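Local coordinates for protein chitooligosaccharide oxidase (Gibberella zeae, PDB 6Y0R) that oxidises the C1 hydroxyl of chitooligosaccharides to lactones with a bicovalently bound FAD, reducing molecular oxygen to hydrogen peroxide, at residues Y168-D180 with D377-P389. Residues are numbered along the deposited sequence; the frame is centred on the assembly and turned at random.
Sequences YGMVARKHGLTLD and DITGGTYSAVSKP. With FAD (flavin-adenine dinucleotide), chain B.
Ala-385 N donates to Arg-173 O (2.8 Å) where the short helix 172-175 of the PCMH-type FAD-binding domain lies against the loop leaving strand 371-378 of the seven-stranded antiparallel sheet that in this family belongs to the substrate domain, the backbones closing to 4.3 Å between the CA atoms of Arg-173 and Ser-384. Arg-173 carries the contact. Its chain bends at chi3 (70°), turning the guanidinium side-on to the Gly-380 carbonyl; NE (2.9 Å) and NH2 (3.0 Å) both grip Gly-380 O, which lies in the guanidinium plane. NH1 reaches to the carbonyls of Pro-262 and Ile-265, and a water bridges NH2 to Tyr-383 N, so backbone oxygens and one water wrap the buried cation; Ser-384 CA lies over the rim of one face. With chi1 at 172°, the Ser-384 hydroxyl points away from its own amide N and donates to Thr-379 O, drawing the two ends of the intervening loop together. At the helix end, Ala-385 CB packs on Gly-176 N, while Val-386 CG2 sits against Ala-172 CB and Leu-177 CD2. Asp-180 OD2 accepts from Leu-177 N, and its OD1 forms a salt bridge with Arg-399, which also binds Val-386 O. Toward the flavin, the Tyr-168 ring and the Asp-377 carboxylate run antiparallel, their planes 7° apart, with Thr-379 CG2 near Tyr-168 CE1. Tyr-168 OH donates to Ile-378 O at 3.3 Å, from above the carbonyl plane. The tyrosine backbone reads the flavin pyrimidine: Tyr-168 N donates to FAD O2 (3.0 Å), and FAD N3 donates to Tyr-168 O (2.8 Å).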
# COMPACT_ATOMS: atom_id res chain seq x y z
N TYR A 168 -5.35 0.75 -0.08
CA TYR A 168 -6.35 1.49 -0.87
C TYR A 168 -6.78 0.62 -2.05
O TYR A 168 -5.93 0.19 -2.84
CB TYR A 168 -5.77 2.81 -1.36
CG TYR A 168 -6.71 3.56 -2.26
CD1 TYR A 168 -7.69 4.41 -1.74
CD2 TYR A 168 -6.60 3.43 -3.63
CE1 TYR A 168 -8.57 5.08 -2.61
CE2 TYR A 168 -7.47 4.08 -4.49
CZ TYR A 168 -8.45 4.91 -3.98
OH TYR A 168 -9.25 5.56 -4.92
N GLY A 169 -8.08 0.39 -2.22
CA GLY A 169 -8.56 -0.34 -3.40
C GLY A 169 -9.92 0.11 -3.86
O GLY A 169 -10.36 1.22 -3.51
N MET A 170 -10.56 -0.76 -4.63
CA MET A 170 -11.74 -0.39 -5.44
C MET A 170 -13.02 -0.23 -4.61
O MET A 170 -14.03 0.11 -5.23
CB MET A 170 -11.95 -1.46 -6.51
CG MET A 170 -10.79 -1.47 -7.49
SD MET A 170 -10.88 0.05 -8.43
CE MET A 170 -9.18 0.17 -8.98
N VAL A 171 -13.03 -0.52 -3.30
CA VAL A 171 -14.19 -0.14 -2.46
C VAL A 171 -13.76 0.75 -1.31
O VAL A 171 -14.49 0.78 -0.29
CB VAL A 171 -14.98 -1.37 -1.98
CG1 VAL A 171 -15.63 -2.07 -3.18
CG2 VAL A 171 -14.18 -2.32 -1.12
N ALA A 172 -12.63 1.45 -1.42
CA ALA A 172 -12.11 2.29 -0.32
C ALA A 172 -13.15 3.34 0.10
O ALA A 172 -13.26 3.63 1.30
CB ALA A 172 -10.82 2.95 -0.77
N ARG A 173 -13.82 3.98 -0.83
CA ARG A 173 -14.66 5.13 -0.44
C ARG A 173 -15.88 4.59 0.31
O ARG A 173 -16.43 5.34 1.11
CB ARG A 173 -15.06 5.99 -1.63
CG ARG A 173 -13.85 6.68 -2.25
CD ARG A 173 -14.18 7.67 -3.33
NE ARG A 173 -14.82 8.88 -2.83
CZ ARG A 173 -16.11 9.14 -2.86
NH1 ARG A 173 -16.97 8.25 -3.32
NH2 ARG A 173 -16.53 10.31 -2.41
N LYS A 174 -16.24 3.32 0.12
CA LYS A 174 -17.39 2.77 0.92
C LYS A 174 -16.92 2.18 2.24
O LYS A 174 -17.63 2.35 3.27
CB LYS A 174 -18.12 1.72 0.10
CG LYS A 174 -19.34 1.14 0.79
CD LYS A 174 -20.47 2.15 0.94
CE LYS A 174 -21.63 1.56 1.72
NZ LYS A 174 -22.79 2.46 1.65
N HIS A 175 -15.79 1.48 2.27
CA HIS A 175 -15.41 0.64 3.43
C HIS A 175 -14.10 1.10 4.08
O HIS A 175 -13.78 0.61 5.15
CB HIS A 175 -15.35 -0.83 3.04
CG HIS A 175 -16.69 -1.41 2.73
ND1 HIS A 175 -17.67 -1.57 3.70
CD2 HIS A 175 -17.22 -1.82 1.56
CE1 HIS A 175 -18.76 -2.09 3.11
NE2 HIS A 175 -18.52 -2.23 1.80
N GLY A 176 -13.41 2.06 3.47
CA GLY A 176 -12.18 2.63 4.04
C GLY A 176 -10.93 1.98 3.52
O GLY A 176 -11.01 1.09 2.64
N LEU A 177 -9.82 2.31 4.15
CA LEU A 177 -8.55 1.62 3.93
C LEU A 177 -8.62 0.27 4.62
O LEU A 177 -9.49 0.05 5.49
CB LEU A 177 -7.38 2.42 4.52
CG LEU A 177 -7.25 3.85 4.01
CD1 LEU A 177 -6.29 4.67 4.89
CD2 LEU A 177 -6.82 3.85 2.56
N THR A 178 -7.73 -0.63 4.26
CA THR A 178 -7.73 -1.96 4.89
C THR A 178 -7.69 -1.76 6.41
O THR A 178 -8.40 -2.45 7.17
CB THR A 178 -6.59 -2.86 4.40
OG1 THR A 178 -6.49 -2.79 3.00
CG2 THR A 178 -6.80 -4.31 4.77
N LEU A 179 -6.87 -0.83 6.88
CA LEU A 179 -6.69 -0.69 8.35
C LEU A 179 -7.92 -0.10 9.04
O LEU A 179 -8.00 -0.22 10.28
CB LEU A 179 -5.43 0.13 8.66
CG LEU A 179 -5.33 1.52 8.05
CD1 LEU A 179 -6.26 2.51 8.74
CD2 LEU A 179 -3.88 2.00 8.15
N ASP A 180 -8.89 0.44 8.29
CA ASP A 180 -10.13 1.01 8.88
C ASP A 180 -11.02 -0.12 9.39
O ASP A 180 -11.90 0.19 10.23
CB ASP A 180 -10.81 2.00 7.95
CG ASP A 180 -10.00 3.30 7.79
OD1 ASP A 180 -9.53 3.83 8.84
OD2 ASP A 180 -9.88 3.82 6.64
N ASP A 377 -6.19 9.09 -7.92
CA ASP A 377 -7.29 8.38 -7.23
C ASP A 377 -8.09 9.42 -6.44
O ASP A 377 -7.48 10.21 -5.74
CB ASP A 377 -6.75 7.31 -6.29
CG ASP A 377 -5.74 6.33 -6.87
OD1 ASP A 377 -5.75 6.12 -8.08
OD2 ASP A 377 -4.89 5.81 -6.08
N ILE A 378 -9.43 9.33 -6.46
CA ILE A 378 -10.25 10.15 -5.52
C ILE A 378 -10.33 9.36 -4.21
O ILE A 378 -10.94 8.25 -4.21
CB ILE A 378 -11.65 10.46 -6.11
CG1 ILE A 378 -11.51 11.19 -7.44
CG2 ILE A 378 -12.42 11.25 -5.08
CD1 ILE A 378 -12.65 10.98 -8.40
N THR A 379 -9.61 9.77 -3.17
CA THR A 379 -9.69 9.11 -1.85
C THR A 379 -10.77 9.77 -0.98
O THR A 379 -11.26 9.10 -0.09
CB THR A 379 -8.36 9.17 -1.09
OG1 THR A 379 -8.01 10.52 -0.80
CG2 THR A 379 -7.25 8.53 -1.88
N GLY A 380 -11.05 11.06 -1.19
CA GLY A 380 -11.92 11.83 -0.27
C GLY A 380 -13.31 12.11 -0.83
O GLY A 380 -13.84 11.35 -1.67
N GLY A 381 -13.86 13.23 -0.35
CA GLY A 381 -15.21 13.68 -0.69
C GLY A 381 -16.13 13.48 0.50
O GLY A 381 -15.80 12.73 1.42
N THR A 382 -17.26 14.16 0.44
CA THR A 382 -18.25 14.19 1.53
C THR A 382 -18.51 12.79 2.09
O THR A 382 -18.52 12.64 3.34
CB THR A 382 -19.54 14.80 1.01
OG1 THR A 382 -19.24 16.08 0.46
CG2 THR A 382 -20.56 14.93 2.12
N TYR A 383 -18.77 11.81 1.23
CA TYR A 383 -19.24 10.46 1.64
C TYR A 383 -18.12 9.43 1.77
O TYR A 383 -18.42 8.30 2.14
CB TYR A 383 -20.36 9.98 0.71
CG TYR A 383 -21.54 10.90 0.76
CD1 TYR A 383 -22.32 10.99 1.90
CD2 TYR A 383 -21.84 11.71 -0.29
CE1 TYR A 383 -23.39 11.87 1.95
CE2 TYR A 383 -22.93 12.57 -0.28
CZ TYR A 383 -23.68 12.67 0.87
OH TYR A 383 -24.76 13.56 0.92
N SER A 384 -16.85 9.80 1.56
CA SER A 384 -15.75 8.81 1.60
C SER A 384 -15.45 8.30 3.01
O SER A 384 -15.23 9.08 3.95
CB SER A 384 -14.50 9.40 1.01
OG SER A 384 -13.45 8.49 1.24
N ALA A 385 -15.35 6.99 3.16
CA ALA A 385 -14.92 6.32 4.40
C ALA A 385 -13.44 6.58 4.67
O ALA A 385 -13.04 6.54 5.87
CB ALA A 385 -15.20 4.86 4.28
N VAL A 386 -12.64 6.80 3.62
CA VAL A 386 -11.18 7.06 3.84
C VAL A 386 -11.03 8.39 4.58
O VAL A 386 -10.14 8.50 5.44
CB VAL A 386 -10.40 7.01 2.51
CG1 VAL A 386 -8.94 7.43 2.74
CG2 VAL A 386 -10.47 5.61 1.93
N SER A 387 -11.82 9.39 4.22
CA SER A 387 -11.64 10.76 4.76
C SER A 387 -12.64 10.99 5.89
O SER A 387 -12.76 12.17 6.33
CB SER A 387 -11.67 11.81 3.68
OG SER A 387 -12.77 11.64 2.82
N LYS A 388 -13.19 9.93 6.47
CA LYS A 388 -14.13 10.09 7.62
C LYS A 388 -13.35 10.25 8.93
O LYS A 388 -13.56 11.22 9.68
CB LYS A 388 -15.15 8.96 7.68
CG LYS A 388 -16.11 9.10 8.84
CD LYS A 388 -17.22 8.09 8.76
CE LYS A 388 -17.97 7.93 10.08
NZ LYS A 388 -17.18 7.23 11.12
N PRO A 389 -12.39 9.37 9.28
CA PRO A 389 -11.57 9.57 10.47
C PRO A 389 -10.84 10.91 10.41
O PRO A 389 -10.48 11.34 9.35
CB PRO A 389 -10.61 8.38 10.51
CG PRO A 389 -11.27 7.34 9.64
CD PRO A 389 -11.96 8.15 8.56
PA FAD B . 6.78 -6.07 2.33
O1A FAD B . 7.88 -5.61 1.45
O2A FAD B . 6.80 -7.45 2.86
O5B FAD B . 6.61 -5.09 3.57
C5B FAD B . 6.29 -3.71 3.40
C4B FAD B . 6.65 -2.95 4.67
O4B FAD B . 5.85 -3.44 5.77
C3B FAD B . 8.10 -3.09 5.17
O3B FAD B . 8.49 -1.94 5.94
C2B FAD B . 8.01 -4.30 6.09
O2B FAD B . 9.08 -4.41 7.03
C1B FAD B . 6.68 -4.06 6.74
N9A FAD B . 6.01 -5.26 7.22
C8A FAD B . 5.50 -6.26 6.44
N7A FAD B . 4.95 -7.23 7.16
C5A FAD B . 5.12 -6.83 8.48
C6A FAD B . 4.77 -7.43 9.70
N6A FAD B . 4.10 -8.58 9.75
N1A FAD B . 5.12 -6.79 10.86
C2A FAD B . 5.81 -5.64 10.74
N3A FAD B . 6.17 -4.97 9.65
C4A FAD B . 5.80 -5.63 8.53
N1 FAD B . -1.09 -0.55 -2.52
C2 FAD B . -2.35 -0.12 -2.38
O2 FAD B . -2.68 0.59 -1.36
N3 FAD B . -3.29 -0.47 -3.30
C4 FAD B . -3.02 -1.25 -4.41
O4 FAD B . -3.93 -1.54 -5.21
C4X FAD B . -1.70 -1.72 -4.59
N5 FAD B . -1.42 -2.52 -5.62
C5X FAD B . -0.16 -3.08 -5.68
C6 FAD B . 0.15 -3.99 -6.72
C7 FAD B . 1.41 -4.55 -6.83
C7M FAD B . 1.74 -5.50 -7.96
C8 FAD B . 2.42 -4.24 -5.82
C8M FAD B . 3.78 -4.90 -5.80
C9 FAD B . 2.11 -3.30 -4.82
C9A FAD B . 0.84 -2.71 -4.74
N10 FAD B . 0.53 -1.80 -3.71
C10 FAD B . -0.77 -1.30 -3.57
C1' FAD B . 1.54 -1.37 -2.73
C2' FAD B . 1.50 -2.25 -1.48
O2' FAD B . 0.39 -1.90 -0.65
C3' FAD B . 2.80 -2.03 -0.73
O3' FAD B . 3.85 -2.45 -1.64
C4' FAD B . 2.80 -2.85 0.56
O4' FAD B . 3.64 -2.25 1.56
C5' FAD B . 3.26 -4.25 0.27
O5' FAD B . 3.09 -5.10 1.41
P FAD B . 3.94 -6.44 1.45
O1P FAD B . 3.60 -7.17 2.70
O2P FAD B . 3.84 -7.19 0.17
O3P FAD B . 5.44 -5.85 1.46
O HOH W 1 -18.65 12.30 -1.68